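Beta-catenin homolog sys-1 (Caenorhabditis elegans, PDB 3C2G) acts as a transcription coregulator in the Wnt signalling asymmetry pathway, binding the TCF factor POP-1 directly and activating or repressing target genes. Local coordinates at residues Leu204-Tyr207 / Phe208-Asn211; Gly223-Ile226 / Lys227-Val231; Ile261-Phe264 / Asp265-Leu269. All blocks are in the same frame, centred on the assembly; numbering follows the deposited sequence.

Contact 1 (Leu204-Tyr207 / Phe208-Asn211)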
ATOM      1  N   LEU A 204      13.835   3.613 -13.396  1.00 56.32           N
ATOM      2  CA  LEU A 204      14.649   2.466 -13.013  1.00 54.27           C
ATOM      3  C   LEU A 204      13.744   1.278 -12.712  1.00 52.63           C
ATOM      4  O   LEU A 204      14.075   0.138 -13.040  1.00 52.15           O
ATOM      5  CB  LEU A 204      15.584   2.780 -11.843  1.00 54.43           C
ATOM      6  CG  LEU A 204      16.821   1.877 -11.757  1.00 53.73           C
ATOM      7  CD1 LEU A 204      17.579   1.843 -13.080  1.00 53.77           C
ATOM      8  CD2 LEU A 204      17.742   2.309 -10.634  1.00 53.72           C
ATOM      9  N   LYS A 205      12.591   1.566 -12.119  1.00 50.95           N
ATOM     10  CA  LYS A 205      11.565   0.561 -11.899  1.00 50.22           C
ATOM     11  C   LYS A 205      11.153  -0.066 -13.222  1.00 50.45           C
ATOM     12  O   LYS A 205      11.142  -1.297 -13.357  1.00 49.92           O
ATOM     13  CB  LYS A 205      10.359   1.165 -11.184  1.00 49.37           C
ATOM     14  CG  LYS A 205      10.650   1.525  -9.748  1.00 47.60           C
ATOM     15  CD  LYS A 205       9.498   2.255  -9.126  1.00 45.24           C
ATOM     16  CE  LYS A 205       9.872   2.834  -7.781  1.00 42.62           C
ATOM     17  NZ  LYS A 205       8.693   3.505  -7.179  1.00 42.73           N
ATOM     18  N   ASP A 206      10.859   0.790 -14.199  1.00 50.76           N
ATOM     19  CA  ASP A 206      10.475   0.358 -15.539  1.00 50.94           C
ATOM     20  C   ASP A 206      11.598  -0.329 -16.287  1.00 51.01           C
ATOM     21  O   ASP A 206      11.345  -1.155 -17.158  1.00 51.69           O
ATOM     22  CB  ASP A 206       9.959   1.536 -16.360  1.00 51.13           C
ATOM     23  CG  ASP A 206       8.545   1.921 -15.999  1.00 52.67           C
ATOM     24  OD1 ASP A 206       7.862   1.146 -15.299  1.00 55.60           O
ATOM     25  OD2 ASP A 206       8.110   3.006 -16.422  1.00 55.57           O
ATOM     26  N   TYR A 207      12.840   0.018 -15.981  1.00 51.27           N
ATOM     27  CA  TYR A 207      13.938  -0.697 -16.610  1.00 51.69           C
ATOM     28  C   TYR A 207      14.012  -2.117 -16.052  1.00 50.73           C
ATOM     29  O   TYR A 207      14.184  -3.074 -16.806  1.00 50.39           O
ATOM     30  CB  TYR A 207      15.290   0.032 -16.487  1.00 52.89           C
ATOM     31  CG  TYR A 207      16.417  -0.783 -17.084  1.00 53.94           C
ATOM     32  CD1 TYR A 207      16.454  -1.051 -18.453  1.00 54.08           C
ATOM     33  CD2 TYR A 207      17.417  -1.328 -16.277  1.00 55.63           C
ATOM     34  CE1 TYR A 207      17.468  -1.825 -19.011  1.00 55.18           C
ATOM     35  CE2 TYR A 207      18.446  -2.107 -16.827  1.00 56.26           C
ATOM     36  CZ  TYR A 207      18.461  -2.347 -18.197  1.00 55.92           C
ATOM     37  OH  TYR A 207      19.466  -3.114 -18.756  1.00 56.44           O
ATOM     38  N   PHE A 208      13.858  -2.240 -14.737  1.00 49.82           N
ATOM     39  CA  PHE A 208      13.880  -3.549 -14.080  1.00 49.70           C
ATOM     40  C   PHE A 208      12.719  -4.454 -14.480  1.00 49.03           C
ATOM     41  O   PHE A 208      12.909  -5.647 -14.674  1.00 49.32           O
ATOM     42  CB  PHE A 208      13.933  -3.401 -12.557  1.00 49.79           C
ATOM     43  CG  PHE A 208      15.242  -2.879 -12.045  1.00 50.05           C
ATOM     44  CD1 PHE A 208      16.441  -3.267 -12.631  1.00 50.85           C
ATOM     45  CD2 PHE A 208      15.278  -2.015 -10.953  1.00 50.57           C
ATOM     46  CE1 PHE A 208      17.649  -2.785 -12.150  1.00 52.33           C
ATOM     47  CE2 PHE A 208      16.479  -1.532 -10.462  1.00 48.94           C
ATOM     48  CZ  PHE A 208      17.663  -1.916 -11.058  1.00 51.28           C
ATOM     49  N   ILE A 209      11.527  -3.880 -14.600  1.00 48.44           N
ATOM     50  CA  ILE A 209      10.345  -4.627 -14.997  1.00 47.90           C
ATOM     51  C   ILE A 209      10.392  -4.987 -16.481  1.00 48.46           C
ATOM     52  O   ILE A 209      10.430  -6.164 -16.849  1.00 48.59           O
ATOM     53  CB  ILE A 209       9.063  -3.820 -14.719  1.00 47.44           C
ATOM     54  CG1 ILE A 209       8.846  -3.658 -13.220  1.00 45.91           C
ATOM     55  CG2 ILE A 209       7.854  -4.494 -15.338  1.00 47.21           C
ATOM     56  CD1 ILE A 209       7.944  -2.499 -12.880  1.00 45.87           C
ATOM     57  N   TRP A 210      10.409  -3.961 -17.324  1.00 48.69           N
ATOM     58  CA  TRP A 210      10.148  -4.134 -18.740  1.00 49.19           C
ATOM     59  C   TRP A 210      11.392  -4.379 -19.586  1.00 50.98           C
ATOM     60  O   TRP A 210      11.285  -4.894 -20.693  1.00 50.91           O
ATOM     61  CB  TRP A 210       9.354  -2.943 -19.268  1.00 47.36           C
ATOM     62  CG  TRP A 210       8.034  -2.795 -18.587  1.00 45.93           C
ATOM     63  CD1 TRP A 210       7.672  -1.824 -17.702  1.00 44.53           C
ATOM     64  CD2 TRP A 210       6.904  -3.664 -18.713  1.00 44.36           C
ATOM     65  NE1 TRP A 210       6.382  -2.018 -17.285  1.00 43.41           N
ATOM     66  CE2 TRP A 210       5.889  -3.149 -17.881  1.00 43.70           C
ATOM     67  CE3 TRP A 210       6.651  -4.832 -19.448  1.00 44.02           C
ATOM     68  CZ2 TRP A 210       4.630  -3.756 -17.768  1.00 44.50           C
ATOM     69  CZ3 TRP A 210       5.403  -5.434 -19.336  1.00 44.55           C
ATOM     70  CH2 TRP A 210       4.408  -4.894 -18.502  1.00 44.54           C
ATOM     71  N   ASN A 211      12.563  -4.012 -19.075  1.00 53.65           N
ATOM     72  CA  ASN A 211      13.814  -4.184 -19.819  1.00 56.28           C
ATOM     73  C   ASN A 211      13.679  -3.636 -21.248  1.00 57.34           C
ATOM     74  O   ASN A 211      14.099  -4.273 -22.214  1.00 57.35           O
ATOM     75  CB  ASN A 211      14.219  -5.669 -19.820  1.00 56.74           C
ATOM     76  CG  ASN A 211      15.705  -5.889 -20.098  1.00 59.43           C
ATOM     77  OD1 ASN A 211      16.367  -5.077 -20.753  1.00 60.94           O
ATOM     78  ND2 ASN A 211      16.231  -7.011 -19.607  1.00 60.07           N
TER
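Leu204 holds CG opposite its backbone N (chi1 -156°) while Phe208 swings its ring back beside its own N (chi1 -70°), and these two choices bring leucine and ring together one helical turn apart. Leu204 CG lies 3.7 Å from Phe208 CE2, and CD1 of the leucine sits over one face of the ring. The same ring also settles against the backbone, with Phe208 CD2 3.2 Å from Leu204 O. On another side of the helix, Asp206 reaches forward to the indole: its OD1 lies in the ring plane at the edge of Trp210, 3.8 Å from CD1, with carboxylate and ring planes 61° apart. That oxygen takes its hydrogen bond from His272 NE2. Tyr207 and Asn211 run side by side in the same direction, Asn211 OD1 3.8 Å from Tyr207 CE1. Four i to i+4 backbone bonds link the two segments in series, nearly straight at Phe208 N to Leu204 O and most bent at Asn211 N to Tyr207 O. The bend coincides with Asn211 turning to positive phi, the left-handed residue that ends the last turn of a short helix in this all-helical armadillo domain.

Contact 2 (Gly223-Ile226 / Lys227-Val231)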
ATOM      1  N   GLY A 223      13.568  -9.705 -16.761  1.00 47.99           N
ATOM      2  CA  GLY A 223      13.174  -8.682 -15.808  1.00 44.85           C
ATOM      3  C   GLY A 223      12.758  -9.227 -14.461  1.00 42.78           C
ATOM      4  O   GLY A 223      12.644 -10.443 -14.261  1.00 41.85           O
ATOM      5  N   LEU A 224      12.493  -8.308 -13.541  1.00 41.11           N
ATOM      6  CA  LEU A 224      12.311  -8.665 -12.145  1.00 39.71           C
ATOM      7  C   LEU A 224      10.975  -9.293 -11.780  1.00 38.92           C
ATOM      8  O   LEU A 224      10.877  -9.964 -10.759  1.00 40.22           O
ATOM      9  CB  LEU A 224      12.591  -7.468 -11.236  1.00 39.34           C
ATOM     10  CG  LEU A 224      14.069  -7.152 -11.032  1.00 38.08           C
ATOM     11  CD1 LEU A 224      14.211  -6.336  -9.787  1.00 37.12           C
ATOM     12  CD2 LEU A 224      14.900  -8.415 -10.931  1.00 37.27           C
ATOM     13  N   ILE A 225       9.944  -9.082 -12.582  1.00 36.91           N
ATOM     14  CA  ILE A 225       8.674  -9.666 -12.244  1.00 35.17           C
ATOM     15  C   ILE A 225       8.783 -11.189 -12.321  1.00 34.53           C
ATOM     16  O   ILE A 225       8.413 -11.889 -11.376  1.00 35.35           O
ATOM     17  CB  ILE A 225       7.514  -9.093 -13.093  1.00 35.40           C
ATOM     18  CG1 ILE A 225       7.277  -7.630 -12.714  1.00 35.32           C
ATOM     19  CG2 ILE A 225       6.251  -9.896 -12.883  1.00 33.75           C
ATOM     20  CD1 ILE A 225       6.076  -6.991 -13.383  1.00 36.23           C
ATOM     21  N   ILE A 226       9.320 -11.702 -13.418  1.00 32.67           N
ATOM     22  CA  ILE A 226       9.456 -13.152 -13.573  1.00 31.37           C
ATOM     23  C   ILE A 226      10.447 -13.722 -12.545  1.00 31.07           C
ATOM     24  O   ILE A 226      10.224 -14.798 -11.961  1.00 30.34           O
ATOM     25  CB  ILE A 226       9.862 -13.515 -15.028  1.00 31.41           C
ATOM     26  CG1 ILE A 226       8.787 -13.038 -16.022  1.00 32.02           C
ATOM     27  CG2 ILE A 226      10.139 -15.013 -15.195  1.00 30.02           C
ATOM     28  CD1 ILE A 226       7.418 -13.729 -15.881  1.00 29.84           C
ATOM     29  N   LYS A 227      11.524 -12.980 -12.312  1.00 30.59           N
ATOM     30  CA  LYS A 227      12.584 -13.425 -11.427  1.00 30.66           C
ATOM     31  C   LYS A 227      12.140 -13.432  -9.973  1.00 29.69           C
ATOM     32  O   LYS A 227      12.301 -14.443  -9.275  1.00 29.51           O
ATOM     33  CB  LYS A 227      13.827 -12.567 -11.590  1.00 31.24           C
ATOM     34  CG  LYS A 227      14.633 -12.843 -12.848  1.00 33.24           C
ATOM     35  CD  LYS A 227      15.974 -12.124 -12.708  1.00 38.35           C
ATOM     36  CE  LYS A 227      16.686 -11.935 -14.021  1.00 41.48           C
ATOM     37  NZ  LYS A 227      18.133 -11.734 -13.749  1.00 44.43           N
ATOM     38  N   LEU A 228      11.556 -12.327  -9.527  1.00 28.11           N
ATOM     39  CA  LEU A 228      11.095 -12.243  -8.158  1.00 27.92           C
ATOM     40  C   LEU A 228      10.006 -13.271  -7.848  1.00 28.86           C
ATOM     41  O   LEU A 228       9.995 -13.836  -6.751  1.00 28.61           O
ATOM     42  CB  LEU A 228      10.685 -10.816  -7.808  1.00 27.50           C
ATOM     43  CG  LEU A 228      11.899  -9.869  -7.712  1.00 28.95           C
ATOM     44  CD1 LEU A 228      11.478  -8.433  -7.399  1.00 27.86           C
ATOM     45  CD2 LEU A 228      12.931 -10.378  -6.675  1.00 26.72           C
ATOM     46  N   ASN A 229       9.130 -13.545  -8.824  1.00 29.35           N
ATOM     47  CA  ASN A 229       8.125 -14.591  -8.683  1.00 30.12           C
ATOM     48  C   ASN A 229       8.721 -15.970  -8.499  1.00 29.80           C
ATOM     49  O   ASN A 229       8.238 -16.736  -7.682  1.00 30.55           O
ATOM     50  CB  ASN A 229       7.143 -14.620  -9.866  1.00 31.30           C
ATOM     51  CG  ASN A 229       6.057 -13.548  -9.762  1.00 34.79           C
ATOM     52  OD1 ASN A 229       5.900 -12.894  -8.730  1.00 39.09           O
ATOM     53  ND2 ASN A 229       5.308 -13.361 -10.844  1.00 37.11           N
ATOM     54  N   ALA A 230       9.761 -16.298  -9.259  1.00 29.99           N
ATOM     55  CA  ALA A 230      10.353 -17.632  -9.163  1.00 29.71           C
ATOM     56  C   ALA A 230      11.119 -17.797  -7.841  1.00 30.11           C
ATOM     57  O   ALA A 230      11.190 -18.894  -7.299  1.00 29.93           O
ATOM     58  CB  ALA A 230      11.219 -17.932 -10.353  1.00 27.86           C
ATOM     59  N   VAL A 231      11.625 -16.688  -7.313  1.00 30.61           N
ATOM     60  CA  VAL A 231      12.302 -16.663  -6.024  1.00 32.84           C
ATOM     61  C   VAL A 231      11.308 -16.869  -4.867  1.00 34.58           C
ATOM     62  O   VAL A 231      11.571 -17.657  -3.952  1.00 34.61           O
ATOM     63  CB  VAL A 231      13.139 -15.346  -5.842  1.00 32.61           C
ATOM     64  CG1 VAL A 231      13.645 -15.198  -4.423  1.00 31.03           C
ATOM     65  CG2 VAL A 231      14.300 -15.294  -6.834  1.00 30.34           C
TER
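Leu224 and Leu228, four residues apart, meet at an angle, so that their contact is made by a few atoms and not along their lengths: Leu228 CD1 lies 4.1 Å from Leu224 CB and about as far from Leu224 CD1. Both leucines keep CG beside the backbone N. For Leu228 (chi1 -70°) this folds the side chain back along the preceding turn, where its CG comes to 3.2 Å from Leu224 O, the same oxygen that accepts the bond from Leu228 N at 2.8 Å.

Ile225 and Asn229 are arranged differently. They lie side by side and point the same way, with Ile225 CG2 4.1 Å from Asn229 ND2, a methyl set against an amide. The same two residues are joined by the backbone bond from Asn229 N to Ile225 O.

Lys227 lays the start of its chain along the first turn, its CG 3.4 Å from Gly223 O. Gly223 is the N-cap, and its carbonyl accepts a weak bond from Lys227 N. Beyond CG the lysine is extended and leads away, and NZ hydrogen-bonds to Asn178 OD1.

Around this first part of helix 224-239, Leu228 faces Thr263, Leu266 and Leu267 of helix 251-270, Ile225 and Asn229 meet Phe280 of helix 274-282, and Leu224 and Ile225 rest respectively on Phe208 and Ile209 of helix 202-210.

Contact 3 (Ile261-Phe264 / Asp265-Leu269)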
ATOM      1  N   ILE A 261       9.508 -12.321   2.360  1.00 25.40           N
ATOM      2  CA  ILE A 261       9.001 -11.039   2.823  1.00 26.10           C
ATOM      3  C   ILE A 261       9.661  -9.859   2.106  1.00 27.86           C
ATOM      4  O   ILE A 261       8.986  -8.927   1.686  1.00 29.71           O
ATOM      5  CB  ILE A 261       9.128 -10.910   4.362  1.00 25.70           C
ATOM      6  CG1 ILE A 261       8.175 -11.910   5.040  1.00 25.98           C
ATOM      7  CG2 ILE A 261       8.857  -9.486   4.811  1.00 22.79           C
ATOM      8  CD1 ILE A 261       8.277 -12.002   6.555  1.00 25.11           C
ATOM      9  N   ARG A 262      10.969  -9.908   1.937  1.00 28.64           N
ATOM     10  CA  ARG A 262      11.657  -8.849   1.217  1.00 29.92           C
ATOM     11  C   ARG A 262      11.344  -8.865  -0.283  1.00 28.47           C
ATOM     12  O   ARG A 262      11.397  -7.831  -0.943  1.00 28.88           O
ATOM     13  CB  ARG A 262      13.171  -8.913   1.469  1.00 29.51           C
ATOM     14  CG  ARG A 262      13.585  -8.548   2.915  1.00 31.66           C
ATOM     15  CD  ARG A 262      15.106  -8.694   3.073  1.00 33.90           C
ATOM     16  NE  ARG A 262      15.590  -8.499   4.442  1.00 42.57           N
ATOM     17  CZ  ARG A 262      16.327  -7.466   4.848  1.00 44.41           C
ATOM     18  NH1 ARG A 262      16.682  -6.509   3.992  1.00 46.66           N
ATOM     19  NH2 ARG A 262      16.718  -7.394   6.115  1.00 43.51           N
ATOM     20  N   THR A 263      11.027 -10.033  -0.825  1.00 27.03           N
ATOM     21  CA  THR A 263      10.566 -10.108  -2.205  1.00 27.04           C
ATOM     22  C   THR A 263       9.185  -9.462  -2.358  1.00 27.56           C
ATOM     23  O   THR A 263       8.953  -8.758  -3.332  1.00 27.58           O
ATOM     24  CB  THR A 263      10.544 -11.541  -2.700  1.00 27.29           C
ATOM     25  OG1 THR A 263      11.881 -12.054  -2.678  1.00 28.65           O
ATOM     26  CG2 THR A 263      10.001 -11.628  -4.114  1.00 26.38           C
ATOM     27  N   PHE A 264       8.293  -9.674  -1.389  1.00 26.89           N
ATOM     28  CA  PHE A 264       7.008  -8.987  -1.391  1.00 28.11           C
ATOM     29  C   PHE A 264       7.228  -7.476  -1.320  1.00 29.44           C
ATOM     30  O   PHE A 264       6.628  -6.722  -2.083  1.00 30.85           O
ATOM     31  CB  PHE A 264       6.102  -9.434  -0.220  1.00 27.65           C
ATOM     32  CG  PHE A 264       5.512 -10.831  -0.360  1.00 24.84           C
ATOM     33  CD1 PHE A 264       5.225 -11.381  -1.602  1.00 23.87           C
ATOM     34  CD2 PHE A 264       5.208 -11.578   0.785  1.00 25.24           C
ATOM     35  CE1 PHE A 264       4.652 -12.659  -1.705  1.00 24.97           C
ATOM     36  CE2 PHE A 264       4.636 -12.854   0.695  1.00 22.98           C
ATOM     37  CZ  PHE A 264       4.357 -13.395  -0.550  1.00 24.86           C
ATOM     38  N   ASP A 265       8.084  -7.039  -0.403  1.00 31.02           N
ATOM     39  CA  ASP A 265       8.391  -5.616  -0.231  1.00 32.06           C
ATOM     40  C   ASP A 265       8.976  -4.991  -1.503  1.00 30.67           C
ATOM     41  O   ASP A 265       8.575  -3.903  -1.891  1.00 30.99           O
ATOM     42  CB  ASP A 265       9.347  -5.416   0.952  1.00 34.23           C
ATOM     43  CG  ASP A 265       9.660  -3.939   1.224  1.00 40.40           C
ATOM     44  OD1 ASP A 265       8.715  -3.147   1.466  1.00 47.50           O
ATOM     45  OD2 ASP A 265      10.855  -3.566   1.193  1.00 45.16           O
ATOM     46  N   LEU A 266       9.903  -5.688  -2.160  1.00 29.01           N
ATOM     47  CA  LEU A 266      10.520  -5.175  -3.386  1.00 27.87           C
ATOM     48  C   LEU A 266       9.504  -5.071  -4.553  1.00 27.13           C
ATOM     49  O   LEU A 266       9.397  -4.015  -5.200  1.00 27.33           O
ATOM     50  CB  LEU A 266      11.759  -5.991  -3.765  1.00 26.70           C
ATOM     51  CG  LEU A 266      12.593  -5.530  -4.962  1.00 29.23           C
ATOM     52  CD1 LEU A 266      12.991  -4.050  -4.879  1.00 29.07           C
ATOM     53  CD2 LEU A 266      13.834  -6.417  -5.157  1.00 28.66           C
ATOM     54  N   LEU A 267       8.746  -6.138  -4.798  1.00 25.11           N
ATOM     55  CA  LEU A 267       7.628  -6.079  -5.757  1.00 24.50           C
ATOM     56  C   LEU A 267       6.648  -4.931  -5.474  1.00 24.81           C
ATOM     57  O   LEU A 267       6.224  -4.242  -6.392  1.00 23.92           O
ATOM     58  CB  LEU A 267       6.874  -7.396  -5.778  1.00 23.99           C
ATOM     59  CG  LEU A 267       7.652  -8.511  -6.444  1.00 21.58           C
ATOM     60  CD1 LEU A 267       7.094  -9.832  -5.993  1.00 16.31           C
ATOM     61  CD2 LEU A 267       7.633  -8.335  -7.951  1.00 20.21           C
ATOM     62  N   GLY A 268       6.317  -4.714  -4.206  1.00 25.21           N
ATOM     63  CA  GLY A 268       5.552  -3.539  -3.822  1.00 28.13           C
ATOM     64  C   GLY A 268       6.151  -2.240  -4.349  1.00 31.03           C
ATOM     65  O   GLY A 268       5.435  -1.383  -4.864  1.00 31.43           O
ATOM     66  N   LEU A 269       7.471  -2.080  -4.230  1.00 32.79           N
ATOM     67  CA  LEU A 269       8.102  -0.868  -4.721  1.00 33.67           C
ATOM     68  C   LEU A 269       8.162  -0.782  -6.228  1.00 33.35           C
ATOM     69  O   LEU A 269       8.057   0.309  -6.785  1.00 33.71           O
ATOM     70  CB  LEU A 269       9.489  -0.687  -4.119  1.00 35.53           C
ATOM     71  CG  LEU A 269       9.458   0.530  -3.193  1.00 39.63           C
ATOM     72  CD1 LEU A 269       9.979   0.187  -1.774  1.00 41.99           C
ATOM     73  CD2 LEU A 269      10.197   1.718  -3.840  1.00 40.17           C
TER
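Apolar contact between side chains rests here on Thr263 and Leu267, one turn apart. They lie side by side and point the same way, with the methyl CG2 of Thr263 3.9 Å from CD1 of Leu267. The threonine's first torsion (chi1 -62°) decides which branch does the touching: CG2 stands opposite the backbone N and meets the leucine, while OG1 is placed beside the N and hydrogen-bonds to Val259 O in the preceding turn. The buried hydroxyl is thereby satisfied within its own helix, and the methyl is left for packing. Phe264 is buried against Met232, Ile289, Val292, Ala303 and Leu307.

Side chain against backbone is the second kind. Leu267 CD1 also approaches Thr263 O, at 3.4 Å, and Leu266 CB comes equally close to Arg262 O, although the rest of Leu266 leads away toward Leu228.

The hydrogen bonds across the contact are those of the backbone, a continuous i to i+4 series. Gly268 N to Phe264 O (2.9 Å, 164°) and Leu267 N to Thr263 O (169°) are among its straightest bonds, as expected of regular helix.

Charge enters at the exposed side, where Asp265 directs its carboxylate away from the preceding turn to a salt bridge with Arg195 of helix 189-198.

Phe264 and Leu267 thus both pack on helix 298-311, while helix 189-198 meets Arg262 and Thr263 by packing and Asp265 by the salt bridge. Helix 251-270 is in this way packed among several neighbouring helices, as in the superhelix of armadillo domains, the fold that SYS-1 shares with beta-catenin.

From the N terminus the three contacts come in series. Each is a local contact along one helix, reaching just past its C-terminal end in contact 1 and its N-cap in contact 2, so none encloses a loop and none nests in or crosses another. Contact 1 finishes helix 202-210; after the connecting segment, contact 2 opens helix 224-239, and the two ends are joined where Phe208 O meets Leu224 N in a probable hydrogen bond. Contact 3 follows on helix 251-270, which packs directly on the helix of contact 2. Contacts 1 and 3 touch more lightly, through Lys205 and Leu269. Contact 2 therefore lies against both others, and together the three tie successive helices of the armadillo domain.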